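PDB 3DLJ: beta-Ala-His dipeptidase from Homo sapiens, which hydrolyses Xaa-His dipeptides, above all carnosine and anserine, as a secreted homodimeric metallopeptidase that binds two zinc ions per subunit. Local coordinates for residues A[73-78]-A[181-186]; A[205-210]-A[216-221]; A[286-291]-A[319-324]. All coordinates share one frame; numbering follows the deposited sequence.

Interaction 1 of 3, residues A[73-78]-A[181-186]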
loop_
_atom_site.group_PDB
_atom_site.type_symbol
_atom_site.label_atom_id
_atom_site.label_comp_id
_atom_site.label_asym_id
_atom_site.label_seq_id
_atom_site.Cartn_x
_atom_site.Cartn_y
_atom_site.Cartn_z
ATOM N N VAL A 73 -12.598 -2.240 -18.709
ATOM C CA VAL A 73 -11.647 -2.066 -19.806
ATOM C C VAL A 73 -10.720 -3.278 -19.950
ATOM O O VAL A 73 -9.995 -3.635 -19.012
ATOM C CB VAL A 73 -10.763 -0.808 -19.554
ATOM C CG1 VAL A 73 -9.737 -0.617 -20.672
ATOM C CG2 VAL A 73 -11.630 0.435 -19.361
ATOM N N ASP A 74 -10.728 -3.892 -21.132
ATOM C CA ASP A 74 -9.844 -5.011 -21.428
ATOM C C ASP A 74 -8.379 -4.538 -21.387
ATOM O O ASP A 74 -8.010 -3.564 -22.053
ATOM C CB ASP A 74 -10.214 -5.639 -22.783
ATOM N N MET A 75 -7.558 -5.204 -20.579
ATOM C CA MET A 75 -6.183 -4.758 -20.351
ATOM C C MET A 75 -5.102 -5.570 -21.100
ATOM O O MET A 75 -3.931 -5.170 -21.127
ATOM C CB MET A 75 -5.870 -4.728 -18.847
ATOM C CG MET A 75 -6.816 -3.863 -18.007
ATOM S SD MET A 75 -6.845 -2.142 -18.531
ATOM C CE MET A 75 -5.340 -1.516 -17.775
ATOM N N GLY A 76 -5.497 -6.698 -21.695
ATOM C CA GLY A 76 -4.568 -7.551 -22.444
ATOM C C GLY A 76 -3.631 -8.365 -21.558
ATOM O O GLY A 76 -3.832 -8.419 -20.352
ATOM N N PRO A 77 -2.602 -9.014 -22.160
ATOM C CA PRO A 77 -1.678 -9.937 -21.471
ATOM C C PRO A 77 -0.622 -9.316 -20.547
ATOM O O PRO A 77 -0.163 -8.188 -20.761
ATOM C CB PRO A 77 -0.978 -10.678 -22.627
ATOM C CG PRO A 77 -1.748 -10.301 -23.878
ATOM C CD PRO A 77 -2.309 -8.944 -23.602
ATOM N N GLN A 78 -0.262 -10.082 -19.523
ATOM C CA GLN A 78 0.839 -9.770 -18.649
ATOM C C GLN A 78 1.990 -10.697 -19.044
ATOM O O GLN A 78 1.920 -11.914 -18.825
ATOM C CB GLN A 78 0.431 -10.029 -17.195
ATOM C CG GLN A 78 1.509 -9.772 -16.156
ATOM C CD GLN A 78 1.159 -10.355 -14.790
ATOM O OE1 GLN A 78 0.214 -11.128 -14.657
ATOM N NE2 GLN A 78 1.922 -9.984 -13.774
ATOM N N SER A 181 0.722 -2.588 -10.734
ATOM C CA SER A 181 -0.298 -1.921 -11.569
ATOM C C SER A 181 -0.064 -2.070 -13.082
ATOM O O SER A 181 -0.173 -1.102 -13.839
ATOM C CB SER A 181 -0.444 -0.447 -11.169
ATOM O OG SER A 181 -0.768 -0.343 -9.789
ATOM N N VAL A 182 0.261 -3.296 -13.501
ATOM C CA VAL A 182 0.558 -3.616 -14.899
ATOM C C VAL A 182 -0.502 -3.014 -15.822
ATOM O O VAL A 182 -1.701 -3.268 -15.650
ATOM C CB VAL A 182 0.714 -5.167 -15.128
ATOM C CG1 VAL A 182 0.817 -5.508 -16.602
ATOM C CG2 VAL A 182 1.968 -5.686 -14.414
ATOM N N ALA A 183 -0.033 -2.192 -16.765
ATOM C CA ALA A 183 -0.853 -1.584 -17.807
ATOM C C ALA A 183 -1.739 -0.424 -17.350
ATOM O O ALA A 183 -2.468 0.148 -18.169
ATOM C CB ALA A 183 -1.692 -2.655 -18.532
ATOM N N LEU A 184 -1.687 -0.057 -16.067
ATOM C CA LEU A 184 -2.550 1.029 -15.583
ATOM C C LEU A 184 -2.122 2.390 -16.154
ATOM O O LEU A 184 -2.947 3.114 -16.735
ATOM C CB LEU A 184 -2.671 1.057 -14.044
ATOM C CG LEU A 184 -3.792 1.954 -13.486
ATOM C CD1 LEU A 184 -5.206 1.542 -13.976
ATOM C CD2 LEU A 184 -3.745 2.010 -11.981
ATOM N N GLU A 185 -0.832 2.700 -16.027
ATOM C CA GLU A 185 -0.263 3.986 -16.478
ATOM C C GLU A 185 -0.589 4.361 -17.939
ATOM O O GLU A 185 -0.924 5.509 -18.222
ATOM C CB GLU A 185 1.246 4.013 -16.211
ATOM C CG GLU A 185 1.906 5.374 -16.369
ATOM C CD GLU A 185 3.418 5.315 -16.137
ATOM O OE1 GLU A 185 3.847 4.825 -15.062
ATOM O OE2 GLU A 185 4.180 5.754 -17.027
ATOM N N GLU A 186 -0.509 3.392 -18.851
ATOM C CA GLU A 186 -0.897 3.599 -20.252
ATOM C C GLU A 186 -2.391 3.881 -20.442
ATOM O O GLU A 186 -2.773 4.683 -21.306
ATOM C CB GLU A 186 -0.470 2.410 -21.132
#
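Met75 and Ala183 face each other with their CA atoms 6.7 Å apart, and further along Gln78 CA lies 7.2 Å from Val182 CA, a gap bridged by side chains of 73-78 that meet both backbone and side chains of 181-186. Met75 spans most of the gap. Its chain bends about both CB-CG (chi2 -59°) and CG-SD (chi3 -79°), which swings CE onto Ala183: the methyl carbon sits 3.3 Å from Ala183 O and 3.9 Å from Ala183 CB. The same CE is 4.3 Å from Leu184 N, in the first turn of helix 184-191. Ala183, the N-cap residue of that helix, is itself part of a tight turn closed by Leu184 N bonding to Ser181 O at 2.9 Å. The contact thus lays the link between edge strand 69-73 of the M20 catalytic domain's mixed sheet and the hairpin of 77-79 with 85-87 against the start of the helix that follows Glu177 and the zinc ligand Glu178. Beyond Met75, Gln78 contributes its aliphatic part, CG lying 4.3 Å from Val182 CG1, while its OE1 is taken by Arg49. Ile88 lies against Met75, Gln78 and Val182, and Leu187 of the helix also packs on Met75.

Interaction 2 of 3, residues A[205-210]-A[216-221]. With ZN (zinc ion), chain D.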
loop_
_atom_site.group_PDB
_atom_site.type_symbol
_atom_site.label_atom_id
_atom_site.label_comp_id
_atom_site.label_asym_id
_atom_site.label_seq_id
_atom_site.Cartn_x
_atom_site.Cartn_y
_atom_site.Cartn_z
ATOM N N SER A 205 -7.829 5.742 -0.545
ATOM C CA SER A 205 -7.943 5.337 0.837
ATOM C C SER A 205 -7.259 3.981 1.005
ATOM O O SER A 205 -7.908 2.928 0.994
ATOM C CB SER A 205 -9.425 5.262 1.240
ATOM O OG SER A 205 -9.589 5.079 2.642
ATOM N N ASP A 206 -5.943 3.990 1.163
ATOM C CA ASP A 206 -5.213 2.735 1.247
ATOM C C ASP A 206 -3.993 2.896 2.120
ATOM O O ASP A 206 -2.860 2.630 1.709
ATOM C CB ASP A 206 -4.830 2.258 -0.153
ATOM C CG ASP A 206 -4.412 0.776 -0.187
ATOM O OD1 ASP A 206 -4.534 0.078 0.860
ATOM O OD2 ASP A 206 -3.938 0.326 -1.270
ATOM N N ASN A 207 -4.231 3.351 3.340
ATOM C CA ASN A 207 -3.158 3.656 4.279
ATOM C C ASN A 207 -3.702 3.760 5.684
ATOM O O ASN A 207 -4.923 3.719 5.884
ATOM C CB ASN A 207 -2.362 4.902 3.859
ATOM C CG ASN A 207 -3.236 6.098 3.550
ATOM O OD1 ASN A 207 -4.095 6.083 2.647
ATOM N ND2 ASN A 207 -2.983 7.169 4.270
ATOM N N LEU A 208 -2.799 3.841 6.657
ATOM C CA LEU A 208 -3.149 3.678 8.050
ATOM C C LEU A 208 -2.938 4.944 8.892
ATOM O O LEU A 208 -2.101 5.794 8.566
ATOM C CB LEU A 208 -2.321 2.536 8.643
ATOM C CG LEU A 208 -2.227 1.214 7.872
ATOM C CD1 LEU A 208 -1.443 0.227 8.693
ATOM C CD2 LEU A 208 -3.595 0.658 7.492
ATOM N N TRP A 209 -3.700 5.046 9.981
ATOM C CA TRP A 209 -3.440 6.044 11.020
ATOM C C TRP A 209 -2.175 5.629 11.758
ATOM O O TRP A 209 -1.648 4.554 11.518
ATOM C CB TRP A 209 -4.599 6.165 12.012
ATOM C CG TRP A 209 -5.963 6.438 11.424
ATOM C CD1 TRP A 209 -6.254 6.994 10.209
ATOM C CD2 TRP A 209 -7.218 6.155 12.042
ATOM N NE1 TRP A 209 -7.619 7.064 10.031
ATOM C CE2 TRP A 209 -8.232 6.553 11.140
ATOM C CE3 TRP A 209 -7.587 5.586 13.271
ATOM C CZ2 TRP A 209 -9.593 6.416 11.430
ATOM C CZ3 TRP A 209 -8.952 5.450 13.564
ATOM C CH2 TRP A 209 -9.938 5.865 12.641
ATOM N N ILE A 210 -1.678 6.489 12.639
ATOM C CA ILE A 210 -0.478 6.162 13.416
ATOM C C ILE A 210 -0.834 5.968 14.901
ATOM O O ILE A 210 -0.140 5.284 15.636
ATOM C CB ILE A 210 0.689 7.195 13.165
ATOM C CG1 ILE A 210 2.050 6.643 13.645
ATOM C CG2 ILE A 210 0.359 8.590 13.758
ATOM C CD1 ILE A 210 2.806 5.765 12.600
ATOM N N ALA A 216 -6.423 10.618 10.855
ATOM C CA ALA A 216 -5.348 11.265 10.139
ATOM C C ALA A 216 -5.746 11.613 8.730
ATOM O O ALA A 216 -6.719 11.058 8.192
ATOM C CB ALA A 216 -4.126 10.359 10.127
ATOM N N ILE A 217 -4.999 12.558 8.162
ATOM C CA ILE A 217 -4.944 12.769 6.724
ATOM C C ILE A 217 -3.470 12.706 6.317
ATOM O O ILE A 217 -2.613 13.273 6.999
ATOM C CB ILE A 217 -5.581 14.129 6.285
ATOM C CG1 ILE A 217 -7.093 14.111 6.473
ATOM C CG2 ILE A 217 -5.334 14.394 4.815
ATOM C CD1 ILE A 217 -7.669 15.479 6.829
ATOM N N THR A 218 -3.188 12.023 5.207
ATOM C CA THR A 218 -1.821 11.725 4.787
ATOM C C THR A 218 -1.470 12.535 3.545
ATOM O O THR A 218 -2.197 12.507 2.549
ATOM C CB THR A 218 -1.662 10.206 4.556
ATOM O OG1 THR A 218 -2.112 9.506 5.735
ATOM C CG2 THR A 218 -0.203 9.816 4.225
ATOM N N TYR A 219 -0.365 13.275 3.611
ATOM C CA TYR A 219 -0.010 14.224 2.554
ATOM C C TYR A 219 1.383 14.011 1.962
ATOM O O TYR A 219 1.806 14.778 1.085
ATOM C CB TYR A 219 -0.129 15.667 3.057
ATOM C CG TYR A 219 0.919 16.063 4.080
ATOM C CD1 TYR A 219 2.140 16.647 3.683
ATOM C CD2 TYR A 219 0.685 15.885 5.447
ATOM C CE1 TYR A 219 3.096 17.013 4.624
ATOM C CE2 TYR A 219 1.628 16.256 6.387
ATOM C CZ TYR A 219 2.827 16.820 5.972
ATOM O OH TYR A 219 3.755 17.180 6.913
ATOM N N GLY A 220 2.091 12.999 2.452
ATOM C CA GLY A 220 3.386 12.653 1.897
ATOM C C GLY A 220 3.735 11.206 2.089
ATOM O O GLY A 220 3.339 10.604 3.078
ATOM N N THR A 221 4.479 10.650 1.134
ATOM C CA THR A 221 4.889 9.245 1.160
ATOM C C THR A 221 6.388 9.096 0.849
ATOM O O THR A 221 6.981 9.950 0.230
ATOM C CB THR A 221 4.074 8.375 0.135
ATOM O OG1 THR A 221 4.279 8.881 -1.190
ATOM C CG2 THR A 221 2.581 8.380 0.441
HETATM ZN ZN ZN D . -3.461 -1.456 -1.289
#
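Asn207 ND2 comes within 2.9 Å of Thr218 OG1, yet the angle is too poor for a hydrogen bond, so the amide and the hydroxyl are close, buried neighbours without being bonded to each other. The two side chains approach from opposite directions, and ND2 also reaches Thr218 CB at 3.3 Å, nestling against the branch point as well as the oxygen. The other end of the amide helps set its rotation: Asn207 OD1 accepts the backbone N-H of Asp206 at 3.2 Å, a rather bent bond (142° at the hydrogen) with the donor tilted from the carbonyl plane. With chi1 at 51°, CG lies between the backbone N and carbonyl carbon, folding the amide back toward that N-H while its nitrogen points to the strand. Further along, Trp209 lays one face of its indole over the start of the strand, CD1 lying 3.7 Å from Ala216 N and 4.0 Å from Ala216 CB. Trp209 NE1, the atom next to CD1, is hydrogen-bonded to Pro447 O, which helps fix the ring's rotation. Ile423 of strand 421-425 packs on both Ala216 and Thr218. Asp206, directly before Asn207, binds zinc through OD2 alone, at 1.9 Å from the metal, with His110 and Asp143 completing the site. Asn207 is therefore a second-shell residue tied to the backbone of a first-shell ligand. The loop after strand 201-204, held here against strand 216-232, carries one ligand of the two-zinc centre characteristic of M20 peptidases.

Interaction 3 of 3, residues A[286-291]-A[319-324]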
loop_
_atom_site.group_PDB
_atom_site.type_symbol
_atom_site.label_atom_id
_atom_site.label_comp_id
_atom_site.label_asym_id
_atom_site.label_seq_id
_atom_site.Cartn_x
_atom_site.Cartn_y
_atom_site.Cartn_z
ATOM N N ASN A 286 9.516 21.302 14.632
ATOM C CA ASN A 286 8.288 21.786 15.264
ATOM C C ASN A 286 7.013 21.081 14.795
ATOM O O ASN A 286 6.153 20.745 15.601
ATOM C CB ASN A 286 8.175 23.297 15.103
ATOM C CG ASN A 286 8.997 24.058 16.141
ATOM O OD1 ASN A 286 9.606 23.461 17.030
ATOM N ND2 ASN A 286 9.003 25.391 16.037
ATOM N N THR A 287 6.922 20.854 13.490
ATOM C CA THR A 287 5.874 20.062 12.866
ATOM C C THR A 287 5.732 18.665 13.492
ATOM O O THR A 287 4.614 18.185 13.680
ATOM C CB THR A 287 6.147 19.965 11.329
ATOM O OG1 THR A 287 6.012 21.268 10.736
ATOM C CG2 THR A 287 5.209 19.022 10.640
ATOM N N TYR A 288 6.857 18.025 13.805
ATOM C CA TYR A 288 6.866 16.718 14.455
ATOM C C TYR A 288 6.439 16.761 15.906
ATOM O O TYR A 288 5.716 15.881 16.368
ATOM C CB TYR A 288 8.228 16.033 14.287
ATOM C CG TYR A 288 8.402 15.492 12.896
ATOM C CD1 TYR A 288 8.971 16.260 11.882
ATOM C CD2 TYR A 288 7.954 14.223 12.583
ATOM C CE1 TYR A 288 9.099 15.746 10.585
ATOM C CE2 TYR A 288 8.084 13.705 11.327
ATOM C CZ TYR A 288 8.645 14.459 10.323
ATOM O OH TYR A 288 8.737 13.886 9.072
ATOM N N LYS A 289 6.871 17.791 16.622
ATOM C CA LYS A 289 6.466 18.008 18.003
ATOM C C LYS A 289 4.948 18.185 18.137
ATOM O O LYS A 289 4.383 17.874 19.178
ATOM C CB LYS A 289 7.203 19.220 18.582
ATOM N N ALA A 290 4.295 18.670 17.077
ATOM C CA ALA A 290 2.852 18.940 17.106
ATOM C C ALA A 290 1.975 17.736 16.754
ATOM O O ALA A 290 0.756 17.837 16.811
ATOM C CB ALA A 290 2.498 20.140 16.208
ATOM N N ILE A 291 2.599 16.617 16.376
ATOM C CA ILE A 291 1.886 15.366 16.067
ATOM C C ILE A 291 1.541 14.645 17.375
ATOM O O ILE A 291 2.311 14.696 18.339
ATOM C CB ILE A 291 2.714 14.431 15.149
ATOM C CG1 ILE A 291 3.022 15.104 13.801
ATOM C CG2 ILE A 291 2.021 13.092 14.966
ATOM C CD1 ILE A 291 1.912 15.061 12.772
ATOM N N LEU A 319 10.579 7.180 10.128
ATOM C CA LEU A 319 9.510 6.656 9.292
ATOM C C LEU A 319 9.200 7.525 8.066
ATOM O O LEU A 319 8.889 7.003 6.979
ATOM C CB LEU A 319 8.231 6.555 10.139
ATOM C CG LEU A 319 8.089 5.457 11.187
ATOM C CD1 LEU A 319 6.652 5.412 11.720
ATOM C CD2 LEU A 319 8.500 4.085 10.572
ATOM N N TRP A 320 9.276 8.841 8.231
ATOM C CA TRP A 320 8.734 9.742 7.220
ATOM C C TRP A 320 9.747 10.496 6.370
ATOM O O TRP A 320 9.482 10.784 5.206
ATOM C CB TRP A 320 7.787 10.758 7.859
ATOM C CG TRP A 320 6.578 10.178 8.546
ATOM C CD1 TRP A 320 6.099 8.884 8.465
ATOM C CD2 TRP A 320 5.673 10.887 9.392
ATOM N NE1 TRP A 320 4.973 8.751 9.227
ATOM C CE2 TRP A 320 4.687 9.964 9.811
ATOM C CE3 TRP A 320 5.598 12.228 9.843
ATOM C CZ2 TRP A 320 3.636 10.331 10.659
ATOM C CZ3 TRP A 320 4.564 12.590 10.688
ATOM C CH2 TRP A 320 3.594 11.641 11.089
ATOM N N ARG A 321 10.883 10.837 6.958
ATOM C CA ARG A 321 11.786 11.813 6.335
ATOM C C ARG A 321 13.275 11.435 6.368
ATOM O O ARG A 321 14.133 12.184 5.890
ATOM C CB ARG A 321 11.519 13.232 6.889
ATOM C CG ARG A 321 11.846 13.453 8.372
ATOM C CD ARG A 321 13.330 13.836 8.570
ATOM N NE ARG A 321 13.664 15.129 7.962
ATOM C CZ ARG A 321 14.860 15.455 7.459
ATOM N NH1 ARG A 321 15.861 14.582 7.454
ATOM N NH2 ARG A 321 15.064 16.657 6.943
ATOM N N TYR A 322 13.567 10.263 6.928
ATOM C CA TYR A 322 14.883 9.650 6.785
ATOM C C TYR A 322 14.772 8.371 5.941
ATOM O O TYR A 322 13.758 7.685 5.982
ATOM C CB TYR A 322 15.505 9.345 8.145
ATOM C CG TYR A 322 15.959 10.555 8.942
ATOM C CD1 TYR A 322 15.323 10.896 10.133
ATOM C CD2 TYR A 322 17.042 11.333 8.538
ATOM C CE1 TYR A 322 15.733 11.968 10.896
ATOM C CE2 TYR A 322 17.458 12.407 9.293
ATOM C CZ TYR A 322 16.792 12.727 10.475
ATOM O OH TYR A 322 17.188 13.801 11.259
ATOM N N PRO A 323 15.822 8.051 5.150
ATOM C CA PRO A 323 15.784 6.803 4.398
ATOM C C PRO A 323 15.912 5.597 5.344
ATOM O O PRO A 323 16.365 5.738 6.475
ATOM C CB PRO A 323 17.014 6.921 3.482
ATOM C CG PRO A 323 17.929 7.794 4.201
ATOM C CD PRO A 323 17.078 8.788 4.924
ATOM N N SER A 324 15.488 4.425 4.899
ATOM C CA SER A 324 15.580 3.247 5.726
ATOM C C SER A 324 15.923 2.065 4.828
ATOM O O SER A 324 15.579 2.068 3.630
ATOM C CB SER A 324 14.260 3.012 6.474
ATOM O OG SER A 324 13.248 2.548 5.596
#
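Tyr288 and Trp320 both set CG opposite their own carbonyl carbon (chi1 -75° and -61°), which sends the two aromatic groups past each other in opposite directions from their helices. The rings touch at their rims and do not stack: the phenol ring and the six-membered indole ring have centroids 5.5 Å apart and planes turned by 39°. The nearest atoms are Tyr288 CE2 and Trp320 CE3, at a snug 3.3 Å. Past the indole, the phenol oxygen reaches the aliphatic roots of two side chains, Tyr288 OH lying 3.5 Å from Trp320 CB and 3.2 Å from Arg321 CG. Arg321 thus offers the phenol its aliphatic part. Its polar end is held by others, with a salt bridge from NE to Glu284 and a hydrogen bond from NH2 to Val278 O. Ile291 adds an aliphatic touch at the indole edge, near the ring plane, where its CD1 is 4.2 Å from Trp320 CH2. With an alanine in place of Tyr288, the rim of Trp320 and the CG of Arg321 would probably lose their shared partner and a gap would open between the two helix ends. The contact joins the C-terminal end of helix 282-289 to that of helix 312-320. Leu316 and Met317 of the latter also pack on Tyr288, and Trp320 rests on Ile423 and Arg424 of strand 421-425, just before the chain turns out of the helix towards strand 324-331.

In the fold
Interaction 1 lies at the surface, whereas interactions 2 and 3 are largely buried. The first stands apart from the others: it and interaction 3 are on opposite sides of the chain's centre, their own centres about 36 Å apart. Interactions 2 and 3 are neighbours, touching where Ile210 CD1 meets Leu319 CD1 at 4.0 Å, and both lean on strand 421-425, with Ile423 packing on Ala216, Thr218 and Trp320. Their chemistry follows their place. A bent methionine side chain meets a helix start in interaction 1, a polar amide backs a zinc ligand in 205-210 with 216-221, and aromatic rims pack between helix ends, away from the annotated sites, in 286-291 with 319-324.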